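Probable TonB-dependent siderophore receptor PiuA (Acinetobacter baumannii, PDB 5FP1) probably binds iron-chelating siderophores and takes them up across the outer membrane as a TonB-dependent receptor, and may bind ferric enterobactin with micromolar affinity. Local coordinates at residues 99-104 with 287-292; 329-334 with 352-357; 366-371 with 403-408. One frame throughout, in Å; residues are numbered along the deposited sequence.

Interaction 1 (99-104 with 287-292). With C8E ((hydroxyethyloxy)tri(ethyloxy)octane), chain J.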
ATOM      1  N   ASP A  99     -12.128  -2.173   3.536  1.00 20.88           N
ATOM      2  CA  ASP A  99     -13.494  -2.577   3.159  1.00 22.82           C
ATOM      3  C   ASP A  99     -14.167  -1.541   2.285  1.00 22.70           C
ATOM      4  O   ASP A  99     -15.327  -1.156   2.506  1.00 19.72           O
ATOM      5  CB  ASP A  99     -14.325  -2.891   4.419  1.00 22.21           C
ATOM      6  CG  ASP A  99     -13.698  -3.990   5.229  1.00 25.13           C
ATOM      7  OD1 ASP A  99     -13.601  -5.115   4.697  1.00 21.91           O
ATOM      8  OD2 ASP A  99     -13.205  -3.728   6.354  1.00 26.07           O
ATOM      9  N   GLY A 100     -13.453  -1.081   1.270  1.00 19.08           N
ATOM     10  CA  GLY A 100     -14.070  -0.196   0.269  1.00 19.54           C
ATOM     11  C   GLY A 100     -14.190   1.257   0.630  1.00 17.94           C
ATOM     12  O   GLY A 100     -14.719   2.052  -0.147  1.00 18.84           O
ATOM     13  N   ILE A 101     -13.665   1.637   1.787  1.00 16.12           N
ATOM     14  CA  ILE A 101     -13.663   3.042   2.194  1.00 15.51           C
ATOM     15  C   ILE A 101     -12.228   3.530   2.287  1.00 16.79           C
ATOM     16  O   ILE A 101     -11.379   2.844   2.866  1.00 16.78           O
ATOM     17  CB  ILE A 101     -14.384   3.193   3.543  1.00 20.26           C
ATOM     18  CG1 ILE A 101     -15.869   2.860   3.319  1.00 27.95           C
ATOM     19  CG2 ILE A 101     -14.189   4.599   4.116  1.00 20.38           C
ATOM     20  CD1 ILE A 101     -16.787   3.183   4.479  1.00 34.82           C
ATOM     21  N   ARG A 102     -11.951   4.676   1.668  1.00 16.49           N
ATOM     22  CA  ARG A 102     -10.592   5.217   1.631  1.00 17.61           C
ATOM     23  C   ARG A 102     -10.101   5.526   3.049  1.00 18.46           C
ATOM     24  O   ARG A 102     -10.813   6.136   3.835  1.00 17.77           O
ATOM     25  CB  ARG A 102     -10.527   6.495   0.794  1.00 19.06           C
ATOM     26  CG  ARG A 102      -9.106   6.833   0.369  1.00 16.43           C
ATOM     27  CD  ARG A 102      -8.961   8.256  -0.139  1.00 20.18           C
ATOM     28  NE  ARG A 102      -9.914   8.506  -1.228  1.00 17.31           N
ATOM     29  CZ  ARG A 102      -9.643   8.500  -2.533  1.00 21.90           C
ATOM     30  NH1 ARG A 102      -8.409   8.276  -2.987  1.00 19.07           N
ATOM     31  NH2 ARG A 102     -10.628   8.766  -3.406  1.00 19.69           N
ATOM     32  N   ASN A 103      -8.886   5.097   3.357  1.00 16.70           N
ATOM     33  CA  ASN A 103      -8.280   5.382   4.643  1.00 17.75           C
ATOM     34  C   ASN A 103      -6.799   5.558   4.385  1.00 19.36           C
ATOM     35  O   ASN A 103      -5.980   4.694   4.751  1.00 23.28           O
ATOM     36  CB  ASN A 103      -8.539   4.211   5.597  1.00 21.43           C
ATOM     37  CG  ASN A 103      -8.187   4.541   7.033  1.00 35.32           C
ATOM     38  OD1 ASN A 103      -8.629   5.547   7.574  1.00 48.75           O
ATOM     39  ND2 ASN A 103      -7.391   3.695   7.652  1.00 44.52           N
ATOM     40  N   SER A 104      -6.466   6.642   3.697  1.00 17.07           N
ATOM     41  CA  SER A 104      -5.120   6.834   3.150  1.00 17.76           C
ATOM     42  C   SER A 104      -4.283   7.863   3.883  1.00 20.35           C
ATOM     43  O   SER A 104      -3.521   8.584   3.261  1.00 26.48           O
ATOM     44  CB  SER A 104      -5.191   7.219   1.661  1.00 20.63           C
ATOM     45  OG  SER A 104      -5.495   6.069   0.899  1.00 22.66           O
ATOM     46  N   THR A 287     -27.696  -0.476   1.303  1.00 23.75           N
ATOM     47  CA  THR A 287     -26.659  -0.541   2.358  1.00 24.42           C
ATOM     48  C   THR A 287     -26.181   0.871   2.654  1.00 24.52           C
ATOM     49  O   THR A 287     -25.963   1.648   1.727  1.00 21.64           O
ATOM     50  CB  THR A 287     -25.469  -1.411   1.918  1.00 26.39           C
ATOM     51  OG1 THR A 287     -25.922  -2.728   1.591  1.00 25.23           O
ATOM     52  CG2 THR A 287     -24.429  -1.524   3.024  1.00 27.47           C
ATOM     53  N   ASN A 288     -26.055   1.215   3.937  1.00 21.97           N
ATOM     54  CA  ASN A 288     -25.402   2.433   4.363  1.00 22.46           C
ATOM     55  C   ASN A 288     -24.234   2.073   5.258  1.00 25.48           C
ATOM     56  O   ASN A 288     -24.373   1.306   6.210  1.00 21.86           O
ATOM     57  CB  ASN A 288     -26.323   3.403   5.123  1.00 23.33           C
ATOM     58  CG  ASN A 288     -25.655   4.747   5.394  1.00 22.03           C
ATOM     59  OD1 ASN A 288     -25.119   5.006   6.492  1.00 30.51           O
ATOM     60  ND2 ASN A 288     -25.597   5.570   4.392  1.00 19.40           N
ATOM     61  N   THR A 289     -23.074   2.624   4.938  1.00 20.03           N
ATOM     62  CA  THR A 289     -21.890   2.400   5.746  1.00 21.33           C
ATOM     63  C   THR A 289     -21.370   3.763   6.209  1.00 21.79           C
ATOM     64  O   THR A 289     -21.126   4.664   5.411  1.00 22.38           O
ATOM     65  CB  THR A 289     -20.816   1.631   4.970  1.00 24.38           C
ATOM     66  OG1 THR A 289     -21.377   0.469   4.349  1.00 26.73           O
ATOM     67  CG2 THR A 289     -19.650   1.206   5.892  1.00 24.46           C
ATOM     68  N   ALA A 290     -21.249   3.921   7.516  1.00 23.88           N
ATOM     69  CA  ALA A 290     -20.678   5.129   8.101  1.00 21.23           C
ATOM     70  C   ALA A 290     -19.361   4.721   8.774  1.00 23.08           C
ATOM     71  O   ALA A 290     -19.340   3.731   9.517  1.00 23.09           O
ATOM     72  CB  ALA A 290     -21.661   5.730   9.112  1.00 25.41           C
ATOM     73  N   MET A 291     -18.273   5.442   8.485  1.00 21.67           N
ATOM     74  CA  MET A 291     -16.926   5.119   9.031  1.00 21.19           C
ATOM     75  C   MET A 291     -16.287   6.372   9.598  1.00 19.09           C
ATOM     76  O   MET A 291     -16.302   7.424   8.983  1.00 20.46           O
ATOM     77  CB  MET A 291     -15.979   4.478   8.003  1.00 22.93           C
ATOM     78  CG  MET A 291     -14.450   4.576   8.367  1.00 30.50           C
ATOM     79  SD  MET A 291     -13.574   3.416   7.294  1.00 51.20           S
ATOM     80  CE  MET A 291     -11.943   4.093   7.394  1.00 35.52           C
ATOM     81  N   TYR A 292     -15.750   6.233  10.797  1.00 18.83           N
ATOM     82  CA  TYR A 292     -15.113   7.310  11.508  1.00 22.88           C
ATOM     83  C   TYR A 292     -13.668   6.846  11.730  1.00 20.82           C
ATOM     84  O   TYR A 292     -13.444   5.760  12.254  1.00 22.31           O
ATOM     85  CB  TYR A 292     -15.811   7.517  12.865  1.00 26.96           C
ATOM     86  CG  TYR A 292     -17.313   7.840  12.787  1.00 38.15           C
ATOM     87  CD1 TYR A 292     -18.274   6.825  12.634  1.00 42.91           C
ATOM     88  CD2 TYR A 292     -17.768   9.158  12.880  1.00 46.31           C
ATOM     89  CE1 TYR A 292     -19.622   7.119  12.558  1.00 40.13           C
ATOM     90  CE2 TYR A 292     -19.118   9.460  12.802  1.00 46.08           C
ATOM     91  CZ  TYR A 292     -20.032   8.434  12.648  1.00 44.67           C
ATOM     92  OH  TYR A 292     -21.361   8.737  12.576  1.00 58.36           O
TER
HETATM   93  C1  C8E J1724     -13.845  16.479  10.416  1.00 46.92           C
HETATM   94  C2  C8E J1724     -14.197  15.045  10.093  1.00 48.56           C
HETATM   95  C3  C8E J1724     -14.455  14.234  11.362  1.00 52.07           C
HETATM   96  C4  C8E J1724     -15.930  14.262  11.752  1.00 60.39           C
HETATM   97  C5  C8E J1724     -16.199  13.530  13.063  1.00 59.90           C
HETATM   98  C6  C8E J1724     -15.707  12.094  12.992  1.00 65.59           C
HETATM   99  C7  C8E J1724     -14.244  11.968  13.423  1.00 54.67           C
HETATM  100  C8  C8E J1724     -13.926  10.546  13.863  1.00 46.88           C
HETATM  101  O9  C8E J1724     -13.176  10.606  15.076  1.00 50.76           O
HETATM  102  C10 C8E J1724     -12.576   9.361  15.463  1.00 58.32           C
HETATM  103  C11 C8E J1724     -13.511   8.163  15.286  1.00 57.13           C
HETATM  104  O12 C8E J1724     -12.986   7.001  15.947  1.00 69.48           O
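I101 and M291 carry this meeting of the plug with the inner wall of the barrel, their side chains sliding past each other in opposite directions. The tight spot lies at the sulfur: SD of M291 sits 3.4 Å from CG2 of I101. The M291 chain is extended, with CG anti to the backbone N (chi1 160°), and its CB rests 3.8 Å from the I101 CD1 methyl. Toward both ends the contact narrows to single methyls. On one side I101 CD1 touches CG2 of T289 at 3.8 Å; on the other, CE of M291 reaches N103 OD1 at 3.6 Å, the two side chains crossing at about a right angle. No hydrogen bond spans the segments. R102 turns away and gives its guanidinium to the carbonyls of S94 and A130. Y292, the next residue after M291, meets a C8E detergent, consistent with the outer, lipid-facing side of the strand: C11 is 3.4 Å from Y292 CB, and C6 approaches the ring edge in plane. Among the neighbouring strands, I101 of the plug also packs on T331 and Q333 of barrel strand 315-341, while M291 touches I271 of strand 264-279 and I98 of plug strand 96-98.

Interaction 2 (329-334 with 352-357)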
ATOM      1  N   THR A 329     -11.346  11.497   9.990  1.00 16.31           N
ATOM      2  CA  THR A 329     -12.109  11.380   8.743  1.00 16.14           C
ATOM      3  C   THR A 329     -13.480  10.774   9.022  1.00 17.66           C
ATOM      4  O   THR A 329     -13.599   9.835   9.797  1.00 19.84           O
ATOM      5  CB  THR A 329     -11.386  10.457   7.726  1.00 17.56           C
ATOM      6  OG1 THR A 329     -10.017  10.876   7.570  1.00 19.59           O
ATOM      7  CG2 THR A 329     -12.099  10.489   6.396  1.00 19.76           C
ATOM      8  N   PHE A 330     -14.505  11.315   8.386  1.00 17.01           N
ATOM      9  CA  PHE A 330     -15.828  10.693   8.374  1.00 17.30           C
ATOM     10  C   PHE A 330     -16.207  10.401   6.939  1.00 15.51           C
ATOM     11  O   PHE A 330     -16.086  11.274   6.071  1.00 19.04           O
ATOM     12  CB  PHE A 330     -16.899  11.627   8.957  1.00 21.31           C
ATOM     13  CG  PHE A 330     -18.315  11.100   8.771  1.00 20.58           C
ATOM     14  CD1 PHE A 330     -18.752   9.991   9.466  1.00 28.17           C
ATOM     15  CD2 PHE A 330     -19.171  11.693   7.869  1.00 25.16           C
ATOM     16  CE1 PHE A 330     -20.035   9.485   9.280  1.00 29.39           C
ATOM     17  CE2 PHE A 330     -20.448  11.193   7.673  1.00 26.28           C
ATOM     18  CZ  PHE A 330     -20.866  10.075   8.362  1.00 24.94           C
ATOM     19  N   THR A 331     -16.682   9.183   6.700  1.00 16.89           N
ATOM     20  CA  THR A 331     -17.164   8.795   5.377  1.00 17.00           C
ATOM     21  C   THR A 331     -18.527   8.125   5.520  1.00 20.65           C
ATOM     22  O   THR A 331     -18.734   7.321   6.431  1.00 19.83           O
ATOM     23  CB  THR A 331     -16.168   7.814   4.711  1.00 19.68           C
ATOM     24  OG1 THR A 331     -14.860   8.404   4.685  1.00 19.32           O
ATOM     25  CG2 THR A 331     -16.594   7.483   3.275  1.00 21.56           C
ATOM     26  N   ASP A 332     -19.442   8.442   4.615  1.00 19.54           N
ATOM     27  CA  ASP A 332     -20.695   7.693   4.513  1.00 19.13           C
ATOM     28  C   ASP A 332     -20.888   7.267   3.058  1.00 17.44           C
ATOM     29  O   ASP A 332     -20.801   8.101   2.157  1.00 20.17           O
ATOM     30  CB  ASP A 332     -21.868   8.532   4.973  1.00 19.10           C
ATOM     31  CG  ASP A 332     -23.124   7.699   5.161  1.00 23.85           C
ATOM     32  OD1 ASP A 332     -23.692   7.227   4.139  1.00 23.52           O
ATOM     33  OD2 ASP A 332     -23.479   7.442   6.328  1.00 25.08           O
ATOM     34  N   GLN A 333     -21.135   5.981   2.850  1.00 17.89           N
ATOM     35  CA  GLN A 333     -21.468   5.434   1.519  1.00 20.45           C
ATOM     36  C   GLN A 333     -22.861   4.812   1.571  1.00 21.03           C
ATOM     37  O   GLN A 333     -23.139   3.964   2.424  1.00 23.57           O
ATOM     38  CB  GLN A 333     -20.519   4.308   1.126  1.00 18.97           C
ATOM     39  CG  GLN A 333     -19.084   4.705   0.977  1.00 23.63           C
ATOM     40  CD  GLN A 333     -18.202   3.522   0.609  1.00 25.24           C
ATOM     41  OE1 GLN A 333     -18.508   2.382   0.948  1.00 27.48           O
ATOM     42  NE2 GLN A 333     -17.085   3.800  -0.057  1.00 26.09           N
ATOM     43  N   LEU A 334     -23.695   5.174   0.608  1.00 21.13           N
ATOM     44  CA  LEU A 334     -25.045   4.610   0.470  1.00 20.80           C
ATOM     45  C   LEU A 334     -25.090   3.933  -0.893  1.00 22.93           C
ATOM     46  O   LEU A 334     -24.780   4.571  -1.898  1.00 23.27           O
ATOM     47  CB  LEU A 334     -26.065   5.753   0.533  1.00 23.05           C
ATOM     48  CG  LEU A 334     -27.555   5.427   0.410  1.00 25.26           C
ATOM     49  CD1 LEU A 334     -27.976   4.586   1.600  1.00 25.96           C
ATOM     50  CD2 LEU A 334     -28.330   6.727   0.363  1.00 31.51           C
ATOM     51  N   GLY A 352     -24.966   4.347  -6.277  1.00 20.85           N
ATOM     52  CA  GLY A 352     -24.727   4.930  -4.962  1.00 23.15           C
ATOM     53  C   GLY A 352     -24.177   6.311  -4.892  1.00 20.75           C
ATOM     54  O   GLY A 352     -24.011   7.005  -5.903  1.00 20.77           O
ATOM     55  N   ALA A 353     -23.933   6.733  -3.653  1.00 20.19           N
ATOM     56  CA  ALA A 353     -23.495   8.068  -3.380  1.00 20.26           C
ATOM     57  C   ALA A 353     -22.538   8.002  -2.191  1.00 20.15           C
ATOM     58  O   ALA A 353     -22.630   7.089  -1.379  1.00 19.46           O
ATOM     59  CB  ALA A 353     -24.675   8.937  -3.039  1.00 24.91           C
ATOM     60  N   GLU A 354     -21.642   8.965  -2.100  1.00 17.32           N
ATOM     61  CA  GLU A 354     -20.677   8.976  -1.016  1.00 18.57           C
ATOM     62  C   GLU A 354     -20.384  10.395  -0.581  1.00 18.13           C
ATOM     63  O   GLU A 354     -20.396  11.328  -1.401  1.00 20.78           O
ATOM     64  CB  GLU A 354     -19.404   8.248  -1.454  1.00 22.05           C
ATOM     65  CG  GLU A 354     -18.362   8.203  -0.344  1.00 29.50           C
ATOM     66  CD  GLU A 354     -17.132   7.360  -0.677  1.00 38.51           C
ATOM     67  OE1 GLU A 354     -17.258   6.324  -1.369  1.00 32.95           O
ATOM     68  OE2 GLU A 354     -16.047   7.728  -0.209  1.00 32.61           O
ATOM     69  N   TYR A 355     -20.139  10.566   0.716  1.00 17.40           N
ATOM     70  CA  TYR A 355     -19.686  11.825   1.262  1.00 18.28           C
ATOM     71  C   TYR A 355     -18.492  11.537   2.172  1.00 17.76           C
ATOM     72  O   TYR A 355     -18.519  10.599   2.929  1.00 18.91           O
ATOM     73  CB  TYR A 355     -20.784  12.474   2.089  1.00 21.73           C
ATOM     74  CG  TYR A 355     -20.288  13.670   2.858  1.00 20.27           C
ATOM     75  CD1 TYR A 355     -20.107  14.885   2.236  1.00 21.80           C
ATOM     76  CD2 TYR A 355     -19.932  13.565   4.198  1.00 26.12           C
ATOM     77  CE1 TYR A 355     -19.620  15.979   2.918  1.00 26.62           C
ATOM     78  CE2 TYR A 355     -19.441  14.659   4.889  1.00 24.38           C
ATOM     79  CZ  TYR A 355     -19.297  15.858   4.246  1.00 26.54           C
ATOM     80  OH  TYR A 355     -18.806  16.953   4.921  1.00 28.51           O
ATOM     81  N   SER A 356     -17.465  12.365   2.129  1.00 18.63           N
ATOM     82  CA  SER A 356     -16.425  12.277   3.165  1.00 18.83           C
ATOM     83  C   SER A 356     -15.839  13.606   3.495  1.00 18.33           C
ATOM     84  O   SER A 356     -15.788  14.513   2.664  1.00 20.13           O
ATOM     85  CB  SER A 356     -15.279  11.338   2.767  1.00 24.08           C
ATOM     86  OG  SER A 356     -14.666  11.798   1.605  1.00 25.82           O
ATOM     87  N   LYS A 357     -15.362  13.719   4.723  1.00 18.81           N
ATOM     88  CA  LYS A 357     -14.679  14.918   5.130  1.00 18.01           C
ATOM     89  C   LYS A 357     -13.537  14.550   6.056  1.00 18.80           C
ATOM     90  O   LYS A 357     -13.708  13.785   7.008  1.00 17.51           O
ATOM     91  CB  LYS A 357     -15.625  15.903   5.813  1.00 23.62           C
ATOM     92  CG  LYS A 357     -14.950  17.230   6.098  1.00 25.02           C
ATOM     93  CD  LYS A 357     -15.878  18.191   6.837  1.00 31.25           C
ATOM     94  CE  LYS A 357     -15.260  19.569   6.922  1.00 33.54           C
ATOM     95  NZ  LYS A 357     -16.292  20.560   7.344  1.00 43.33           N
TER
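Q333 and E354 face each other as a non-hydrogen-bonded pair, and their side chains run alongside one another in the same direction to meet in a polar contact. NE2 of Q333 donates to OE1 of E354 over 2.8 Å, reaching the oxygen from above the carboxylate, 57° out of its plane; amide and carboxylate are turned 55° against each other. The two chains start differently: E354 has CG anti to its backbone N (chi1 -179°), whereas CG of Q333 lies beside its own N, and both are extended beyond that point. Their aliphatic parts also touch, CG to CG at 3.8 Å. The same amide nitrogen is hydrogen-bonded to the carbonyl of G100, coupling this pair to the plug. OE2 of E354 rests 3.5 Å from the T331 CG2 methyl, and OG1 of T331 packs on CB of S356, whose OG is hydrogen-bonded to OG of S418. Behind these side chains runs a regular antiparallel pairing within the hairpin of strands 315-341 and 346-368, part of the transmembrane beta-barrel of TonB-dependent receptors; F330 with K357, D332 with Y355 and L334 with A353 each exchange two backbone hydrogen bonds. The face with F330, D332, Y355 and K357 is the one that meets a bound C8E, consistent with a lipid-facing surface; on it F330 and Y355 are diagonal neighbours, both with CG anti to the backbone N. Their side chains cross at about a right angle, and the rings touch edge to edge, CD2 to CD2 at 4.2 Å. N of D332 lies 4.2 Å above one face of the F330 ring, offset toward the rim. F330 also meets the Y292 ring, and OH of Y355 is hydrogen-bonded to OE2 of E417.

Interaction 3 (366-371 with 403-408)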
ATOM      1  N   ASN A 366      11.533  20.961  15.435  1.00 20.99           N
ATOM      2  CA  ASN A 366      12.775  21.738  15.422  1.00 22.76           C
ATOM      3  C   ASN A 366      13.800  21.025  16.297  1.00 19.68           C
ATOM      4  O   ASN A 366      13.445  20.385  17.301  1.00 21.22           O
ATOM      5  CB  ASN A 366      12.560  23.148  15.960  1.00 22.98           C
ATOM      6  CG  ASN A 366      11.834  24.050  14.979  1.00 25.83           C
ATOM      7  OD1 ASN A 366      11.936  23.896  13.768  1.00 25.59           O
ATOM      8  ND2 ASN A 366      11.120  25.020  15.515  1.00 30.73           N
ATOM      9  N   ILE A 367      15.062  21.149  15.905  1.00 20.64           N
ATOM     10  CA  ILE A 367      16.193  20.672  16.684  1.00 20.57           C
ATOM     11  C   ILE A 367      16.921  21.906  17.234  1.00 20.89           C
ATOM     12  O   ILE A 367      17.196  22.831  16.484  1.00 19.16           O
ATOM     13  CB  ILE A 367      17.173  19.895  15.798  1.00 23.12           C
ATOM     14  CG1 ILE A 367      16.399  19.056  14.763  1.00 26.15           C
ATOM     15  CG2 ILE A 367      18.040  19.015  16.659  1.00 30.09           C
ATOM     16  CD1 ILE A 367      17.167  18.845  13.460  1.00 22.31           C
ATOM     17  N   ILE A 368      17.207  21.905  18.533  1.00 21.28           N
ATOM     18  CA  ILE A 368      17.778  23.078  19.204  1.00 23.07           C
ATOM     19  C   ILE A 368      19.024  22.628  19.949  1.00 22.35           C
ATOM     20  O   ILE A 368      18.968  21.686  20.733  1.00 23.46           O
ATOM     21  CB  ILE A 368      16.776  23.711  20.177  1.00 25.64           C
ATOM     22  CG1 ILE A 368      15.449  24.005  19.449  1.00 28.96           C
ATOM     23  CG2 ILE A 368      17.354  24.991  20.792  1.00 25.78           C
ATOM     24  CD1 ILE A 368      14.365  24.571  20.320  1.00 42.11           C
ATOM     25  N   ASP A 369      20.161  23.233  19.644  1.00 19.72           N
ATOM     26  CA  ASP A 369      21.380  22.834  20.337  1.00 23.94           C
ATOM     27  C   ASP A 369      21.605  23.684  21.605  1.00 29.86           C
ATOM     28  O   ASP A 369      20.788  24.543  21.940  1.00 26.51           O
ATOM     29  CB  ASP A 369      22.599  22.899  19.405  1.00 26.70           C
ATOM     30  CG  ASP A 369      23.037  24.323  19.099  1.00 30.67           C
ATOM     31  OD1 ASP A 369      22.503  25.272  19.715  1.00 30.96           O
ATOM     32  OD2 ASP A 369      23.906  24.479  18.219  1.00 30.63           O
ATOM     33  N   ALA A 370      22.719  23.438  22.291  1.00 32.67           N
ATOM     34  CA  ALA A 370      22.935  24.011  23.624  1.00 34.11           C
ATOM     35  C   ALA A 370      23.126  25.533  23.545  1.00 34.42           C
ATOM     36  O   ALA A 370      22.880  26.232  24.515  1.00 41.75           O
ATOM     37  CB  ALA A 370      24.117  23.337  24.315  1.00 34.52           C
ATOM     38  N   LYS A 371      23.525  26.050  22.387  1.00 34.68           N
ATOM     39  CA  LYS A 371      23.652  27.492  22.213  1.00 38.63           C
ATOM     40  C   LYS A 371      22.393  28.153  21.663  1.00 42.11           C
ATOM     41  O   LYS A 371      22.371  29.357  21.429  1.00 38.49           O
ATOM     42  CB  LYS A 371      24.824  27.803  21.297  1.00 47.22           C
ATOM     43  CG  LYS A 371      26.136  27.305  21.856  1.00 58.66           C
ATOM     44  CD  LYS A 371      27.323  28.003  21.221  1.00 65.63           C
ATOM     45  CE  LYS A 371      28.598  27.644  21.968  1.00 79.43           C
ATOM     46  NZ  LYS A 371      29.762  28.455  21.521  1.00 86.12           N
ATOM     47  N   VAL A 403      22.093  14.587  22.298  1.00 23.90           N
ATOM     48  CA  VAL A 403      22.192  15.549  23.393  1.00 27.23           C
ATOM     49  C   VAL A 403      21.590  16.898  23.098  1.00 28.56           C
ATOM     50  O   VAL A 403      21.595  17.763  23.955  1.00 29.32           O
ATOM     51  CB  VAL A 403      23.640  15.758  23.881  1.00 28.17           C
ATOM     52  CG1 VAL A 403      24.253  14.418  24.306  1.00 33.00           C
ATOM     53  CG2 VAL A 403      24.472  16.440  22.819  1.00 34.94           C
ATOM     54  N   ASP A 404      21.037  17.078  21.904  1.00 25.03           N
ATOM     55  CA  ASP A 404      20.277  18.282  21.609  1.00 24.08           C
ATOM     56  C   ASP A 404      18.818  18.080  22.057  1.00 20.98           C
ATOM     57  O   ASP A 404      18.527  17.124  22.717  1.00 26.42           O
ATOM     58  CB  ASP A 404      20.390  18.610  20.128  1.00 24.71           C
ATOM     59  CG  ASP A 404      21.840  18.739  19.673  1.00 29.93           C
ATOM     60  OD1 ASP A 404      22.521  19.676  20.119  1.00 26.98           O
ATOM     61  OD2 ASP A 404      22.296  17.913  18.858  1.00 32.92           O
ATOM     62  N   ARG A 405      17.924  18.981  21.681  1.00 21.40           N
ATOM     63  CA  ARG A 405      16.525  18.921  22.102  1.00 26.87           C
ATOM     64  C   ARG A 405      15.632  19.015  20.875  1.00 22.59           C
ATOM     65  O   ARG A 405      15.914  19.765  19.936  1.00 24.29           O
ATOM     66  CB  ARG A 405      16.233  20.128  23.021  1.00 29.92           C
ATOM     67  CG  ARG A 405      14.852  20.187  23.638  1.00 47.01           C
ATOM     68  CD  ARG A 405      14.822  21.187  24.799  1.00 46.89           C
ATOM     69  NE  ARG A 405      15.282  22.522  24.410  1.00 37.33           N
ATOM     70  CZ  ARG A 405      14.499  23.451  23.862  1.00 44.68           C
ATOM     71  NH1 ARG A 405      13.213  23.196  23.618  1.00 41.10           N
ATOM     72  NH2 ARG A 405      15.001  24.635  23.538  1.00 47.22           N
ATOM     73  N   LEU A 406      14.537  18.277  20.903  1.00 21.98           N
ATOM     74  CA  LEU A 406      13.504  18.360  19.873  1.00 21.06           C
ATOM     75  C   LEU A 406      12.357  19.184  20.387  1.00 22.93           C
ATOM     76  O   LEU A 406      11.945  19.027  21.545  1.00 22.59           O
ATOM     77  CB  LEU A 406      13.002  16.959  19.524  1.00 21.70           C
ATOM     78  CG  LEU A 406      14.050  16.076  18.849  1.00 24.73           C
ATOM     79  CD1 LEU A 406      13.521  14.697  18.604  1.00 28.56           C
ATOM     80  CD2 LEU A 406      14.577  16.656  17.554  1.00 27.21           C
ATOM     81  N   GLN A 407      11.814  20.055  19.546  1.00 18.83           N
ATOM     82  CA  GLN A 407      10.641  20.799  19.946  1.00 23.31           C
ATOM     83  C   GLN A 407       9.589  20.791  18.857  1.00 19.82           C
ATOM     84  O   GLN A 407       9.868  21.131  17.716  1.00 19.76           O
ATOM     85  CB  GLN A 407      11.028  22.244  20.246  1.00 31.97           C
ATOM     86  CG  GLN A 407       9.879  23.131  20.661  1.00 41.68           C
ATOM     87  CD  GLN A 407      10.359  24.363  21.403  1.00 55.81           C
ATOM     88  OE1 GLN A 407      10.732  24.292  22.572  1.00 60.79           O
ATOM     89  NE2 GLN A 407      10.371  25.493  20.719  1.00 53.12           N
ATOM     90  N   ALA A 408       8.371  20.455  19.230  1.00 19.38           N
ATOM     91  CA  ALA A 408       7.290  20.353  18.250  1.00 23.79           C
ATOM     92  C   ALA A 408       6.989  21.737  17.691  1.00 25.55           C
ATOM     93  O   ALA A 408       7.060  22.732  18.412  1.00 24.33           O
ATOM     94  CB  ALA A 408       6.052  19.749  18.899  1.00 26.53           C
TER
HETATM   95  O   HOH W   1      11.212  25.394  18.445  1.00 38.33           O
HETATM   96  O   HOH W   2      23.804  20.753  22.034  1.00 36.96           O
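The carbonyl oxygen of N366 is gripped by two groups of the facing strand: N of Q407 donates to it over 2.8 Å at 161°, and CA of L406 adds a CA-H...O contact. N of N366 returns a bond to the carbonyl of Q407, and I368 and R405 likewise exchange a pair. This is antiparallel pairing where barrel strand 346-368 ends and strand 405-428 begins, the chain between them forming a long loop, consistent with an extracellular loop. Beside I368 lies the side chain of R405, pointing the same way. CG of R405 is anti to its backbone N (chi1 -176°) and the chain bends at chi3; CB of I368 lies over one face of the guanidinium, and CD1 comes within 3.3 Å of NH2. R405 NH1 donates to OE1 of Q407 over 2.9 Å, the oxygen lying in the guanidinium plane while the donor stands 49° out of the amide carbonyl plane. On the other face I367 and L406 run side by side, CG1 to CD2 at 4.1 Å, and both rest on L320 of strand 315-341. Past the last bridge, CB of D404 points toward segment 366-371, while its OD2 accepts from W390 NE1. A water receives N-H of A370 over 2.9 Å and donates to OD1 of D404; that oxygen lies 3.3 Å from CB of D369.

From the N terminus, the chain first runs through the plug, and interaction 1 closes the longest of the three excursions, with 182 residues between 99-104 and 287-292, bringing the plug against the barrel wall. Interaction 2 follows in series and closes a short hairpin of 17 intervening residues. Its first strand is the barrel neighbour of 287-292, and M291 N with T331 O makes a probable hydrogen bond between the two contacts. Interaction 3 shares strand 346-368 with interaction 2 but lies about 42 Å away between centres; it closes a 31-residue loop that holds the C383-C391 disulfide. None of the three nests in or crosses another.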